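Local coordinates for single-stranded DNA-binding protein WHY3, chloroplastic (Arabidopsis thaliana, PDB 4KOQ) that binds single-stranded DNA, protecting plastid genome stability against illegitimate recombination in chloroplasts and mediating repression of the kinesin gene KP1 in the nucleus, at residues S116-L122 / S134-T140. Residue numbers count along the deposited sequence, not the author numbering.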
ATOM      1  N   SER A 116     -10.659  13.047  18.485  1.00 43.14           N
ATOM      2  CA  SER A 116     -10.382  11.703  18.954  1.00 38.71           C
ATOM      3  C   SER A 116     -10.951  10.622  18.028  1.00 38.04           C
ATOM      4  O   SER A 116     -10.973   9.454  18.394  1.00 39.85           O
ATOM      5  CB  SER A 116     -11.011  11.528  20.323  1.00 45.60           C
ATOM      6  OG  SER A 116     -12.390  11.825  20.230  1.00 47.42           O
ATOM      7  N   GLY A 117     -11.411  10.984  16.840  1.00 34.92           N
ATOM      8  CA  GLY A 117     -11.941   9.952  15.950  1.00 32.32           C
ATOM      9  C   GLY A 117     -13.116  10.410  15.136  1.00 33.07           C
ATOM     10  O   GLY A 117     -13.207  11.597  14.801  1.00 27.15           O
ATOM     11  N   ARG A 118     -13.989   9.468  14.781  1.00 26.31           N
ATOM     12  CA  ARG A 118     -15.088   9.734  13.842  1.00 25.70           C
ATOM     13  C   ARG A 118     -16.419   9.197  14.366  1.00 26.46           C
ATOM     14  O   ARG A 118     -16.476   8.207  15.090  1.00 26.51           O
ATOM     15  CB  ARG A 118     -14.803   9.116  12.470  1.00 26.91           C
ATOM     16  CG  ARG A 118     -13.530   9.618  11.786  1.00 30.71           C
ATOM     17  CD  ARG A 118     -13.780  10.870  11.021  1.00 28.39           C
ATOM     18  NE  ARG A 118     -12.564  11.418  10.462  1.00 29.83           N
ATOM     19  CZ  ARG A 118     -12.497  12.559   9.797  1.00 31.43           C
ATOM     20  NH1 ARG A 118     -13.574  13.300   9.630  1.00 36.03           N
ATOM     21  NH2 ARG A 118     -11.331  12.976   9.343  1.00 38.52           N
ATOM     22  N   PHE A 119     -17.498   9.843  13.949  1.00 19.62           N
ATOM     23  CA  PHE A 119     -18.837   9.438  14.339  1.00 20.78           C
ATOM     24  C   PHE A 119     -19.518   8.966  13.080  1.00 22.59           C
ATOM     25  O   PHE A 119     -19.675   9.751  12.170  1.00 21.71           O
ATOM     26  CB  PHE A 119     -19.536  10.666  14.951  1.00 25.88           C
ATOM     27  CG  PHE A 119     -20.662  10.353  15.903  1.00 21.30           C
ATOM     28  CD1 PHE A 119     -20.593   9.279  16.799  1.00 22.77           C
ATOM     29  CD2 PHE A 119     -21.772  11.177  15.953  1.00 32.57           C
ATOM     30  CE1 PHE A 119     -21.635   9.013  17.702  1.00 27.26           C
ATOM     31  CE2 PHE A 119     -22.807  10.924  16.858  1.00 32.77           C
ATOM     32  CZ  PHE A 119     -22.729   9.837  17.740  1.00 31.35           C
ATOM     33  N   PHE A 120     -19.921   7.696  13.011  1.00 20.36           N
ATOM     34  CA  PHE A 120     -20.670   7.200  11.885  1.00 21.93           C
ATOM     35  C   PHE A 120     -22.154   7.156  12.224  1.00 21.60           C
ATOM     36  O   PHE A 120     -22.551   6.681  13.283  1.00 21.74           O
ATOM     37  CB  PHE A 120     -20.292   5.755  11.544  1.00 19.79           C
ATOM     38  CG  PHE A 120     -18.975   5.609  10.798  1.00 19.42           C
ATOM     39  CD1 PHE A 120     -17.857   6.297  11.183  1.00 26.65           C
ATOM     40  CD2 PHE A 120     -18.893   4.733   9.734  1.00 28.80           C
ATOM     41  CE1 PHE A 120     -16.639   6.117  10.493  1.00 27.42           C
ATOM     42  CE2 PHE A 120     -17.685   4.547   9.069  1.00 35.81           C
ATOM     43  CZ  PHE A 120     -16.582   5.222   9.462  1.00 26.01           C
ATOM     44  N   ASN A 121     -22.980   7.546  11.276  1.00 18.85           N
ATOM     45  CA  ASN A 121     -24.417   7.472  11.512  1.00 21.77           C
ATOM     46  C   ASN A 121     -25.097   6.914  10.286  1.00 25.32           C
ATOM     47  O   ASN A 121     -24.895   7.429   9.205  1.00 24.98           O
ATOM     48  CB  ASN A 121     -24.915   8.878  11.821  1.00 20.84           C
ATOM     49  CG  ASN A 121     -26.433   8.965  11.890  1.00 29.03           C
ATOM     50  OD1 ASN A 121     -27.030   9.863  11.319  1.00 34.62           O
ATOM     51  ND2 ASN A 121     -27.052   8.011  12.565  1.00 28.97           N
ATOM     52  N   LEU A 122     -25.892   5.857  10.423  1.00 21.16           N
ATOM     53  CA  LEU A 122     -26.762   5.456   9.325  1.00 20.77           C
ATOM     54  C   LEU A 122     -28.216   5.719   9.701  1.00 22.13           C
ATOM     55  O   LEU A 122     -28.661   5.236  10.741  1.00 20.74           O
ATOM     56  CB  LEU A 122     -26.563   3.984   9.019  1.00 20.22           C
ATOM     57  CG  LEU A 122     -27.466   3.362   7.960  1.00 23.76           C
ATOM     58  CD1 LEU A 122     -27.394   4.033   6.607  1.00 20.00           C
ATOM     59  CD2 LEU A 122     -27.159   1.869   7.824  1.00 26.54           C
ATOM     60  N   SER A 134     -32.184   5.106  13.057  1.00 28.13           N
ATOM     61  CA  SER A 134     -30.884   5.779  13.010  1.00 27.11           C
ATOM     62  C   SER A 134     -29.976   5.076  14.002  1.00 35.31           C
ATOM     63  O   SER A 134     -30.381   4.833  15.127  1.00 35.66           O
ATOM     64  CB  SER A 134     -31.071   7.265  13.367  1.00 30.76           C
ATOM     65  OG  SER A 134     -29.949   8.103  13.066  1.00 35.06           O
ATOM     66  N   VAL A 135     -28.782   4.683  13.559  1.00 25.29           N
ATOM     67  CA  VAL A 135     -27.808   4.001  14.413  1.00 21.40           C
ATOM     68  C   VAL A 135     -26.534   4.815  14.351  1.00 23.74           C
ATOM     69  O   VAL A 135     -26.099   5.152  13.256  1.00 21.03           O
ATOM     70  CB  VAL A 135     -27.489   2.565  13.925  1.00 25.05           C
ATOM     71  CG1 VAL A 135     -26.441   1.910  14.852  1.00 23.42           C
ATOM     72  CG2 VAL A 135     -28.737   1.712  13.894  1.00 35.93           C
ATOM     73  N   TYR A 136     -25.971   5.151  15.506  1.00 21.44           N
ATOM     74  CA  TYR A 136     -24.734   5.926  15.596  1.00 21.79           C
ATOM     75  C   TYR A 136     -23.684   5.066  16.226  1.00 20.58           C
ATOM     76  O   TYR A 136     -23.985   4.304  17.168  1.00 23.69           O
ATOM     77  CB  TYR A 136     -24.928   7.105  16.529  1.00 25.73           C
ATOM     78  CG  TYR A 136     -25.808   8.192  15.977  1.00 25.05           C
ATOM     79  CD1 TYR A 136     -27.189   8.121  16.091  1.00 27.84           C
ATOM     80  CD2 TYR A 136     -25.252   9.308  15.376  1.00 27.70           C
ATOM     81  CE1 TYR A 136     -27.992   9.145  15.581  1.00 29.19           C
ATOM     82  CE2 TYR A 136     -26.037  10.311  14.856  1.00 28.82           C
ATOM     83  CZ  TYR A 136     -27.401  10.238  14.984  1.00 31.19           C
ATOM     84  OH  TYR A 136     -28.176  11.253  14.460  1.00 31.88           O
ATOM     85  N   ILE A 137     -22.449   5.201  15.775  1.00 18.36           N
ATOM     86  CA  ILE A 137     -21.359   4.492  16.436  1.00 17.79           C
ATOM     87  C   ILE A 137     -20.119   5.358  16.374  1.00 20.08           C
ATOM     88  O   ILE A 137     -19.781   5.896  15.334  1.00 16.93           O
ATOM     89  CB  ILE A 137     -21.155   3.109  15.859  1.00 23.04           C
ATOM     90  CG1 ILE A 137     -20.181   2.302  16.746  1.00 20.65           C
ATOM     91  CG2 ILE A 137     -20.667   3.209  14.422  1.00 19.34           C
ATOM     92  CD1 ILE A 137     -19.926   0.874  16.300  1.00 21.08           C
ATOM     93  N   PRO A 138     -19.483   5.577  17.515  1.00 19.54           N
ATOM     94  CA  PRO A 138     -18.208   6.294  17.531  1.00 22.53           C
ATOM     95  C   PRO A 138     -17.033   5.372  17.201  1.00 27.93           C
ATOM     96  O   PRO A 138     -16.999   4.205  17.620  1.00 23.73           O
ATOM     97  CB  PRO A 138     -18.093   6.761  18.983  1.00 23.67           C
ATOM     98  CG  PRO A 138     -18.830   5.734  19.744  1.00 26.69           C
ATOM     99  CD  PRO A 138     -19.927   5.209  18.864  1.00 20.67           C
ATOM    100  N   ILE A 139     -16.102   5.909  16.434  1.00 19.93           N
ATOM    101  CA  ILE A 139     -14.950   5.165  15.912  1.00 21.93           C
ATOM    102  C   ILE A 139     -13.737   5.970  16.374  1.00 22.48           C
ATOM    103  O   ILE A 139     -13.640   7.157  16.051  1.00 28.46           O
ATOM    104  CB  ILE A 139     -15.038   5.142  14.337  1.00 26.97           C
ATOM    105  CG1 ILE A 139     -16.378   4.532  13.851  1.00 25.82           C
ATOM    106  CG2 ILE A 139     -13.914   4.386  13.672  1.00 27.29           C
ATOM    107  CD1 ILE A 139     -16.578   3.096  14.308  1.00 23.37           C
ATOM    108  N   THR A 140     -12.826   5.359  17.112  1.00 22.90           N
ATOM    109  CA  THR A 140     -11.606   6.061  17.542  1.00 22.45           C
ATOM    110  C   THR A 140     -10.702   6.350  16.382  1.00 19.18           C
ATOM    111  O   THR A 140     -10.801   5.717  15.325  1.00 21.89           O
ATOM    112  CB  THR A 140     -10.786   5.277  18.596  1.00 24.61           C
ATOM    113  OG1 THR A 140     -10.259   4.071  18.021  1.00 22.31           O
ATOM    114  CG2 THR A 140     -11.637   4.941  19.858  1.00 25.16           C
TER
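A two-stranded antiparallel pairing closes with reciprocal backbone hydrogen bonds at every second residue, and strands 117-122 and 134-140 follow that rule closely. Arg118 N gives to Ile139 O at 2.7 Å and Ile139 N to Arg118 O at 2.7 Å; equivalent two-way bonds join Phe120 with Ile137 and Leu122 with Val135. The non-hydrogen-bonded pairs are closer: Gly117 CA lies 4.2 Å from Thr140 CA, against 5.0 Å between Arg118 CA and Ile139 CA. A CB on Gly117 would collide with Ile139 O. One side chain adds to the backbone pattern, Asn121 ND2 donating to Ser134 OG (2.9 Å) and Val135 O (3.1 Å).

The two faces differ. On one, the Asn121 amide covers a face of the Tyr136 ring, with Asn121 CG 3.3 Å from Tyr136 CE2, while the Phe119 and Tyr136 rings, 27° from parallel, barely overlap; Phe119 also brushes Pro138. The other, largely apolar face is buried: Phe120 CD1 meets Ile139 CG1 at 3.5 Å, and Phe120, Leu122, Val135 and Ile137 pack on Phe51, with Phe144 against Phe120 and Ile139. The Arg118 guanidinium leads away to Gly82 O and Glu85 O. Thr140 ends the strand as N-cap of helix 141-158. The arrangement is a beta hairpin of the Whirly domain, with 131-140 outermost, within the chain, in the sheet 87-91, 103-111, 117-126, 131-140, packed on the sheet holding strand 39-56 and on helix 141-158.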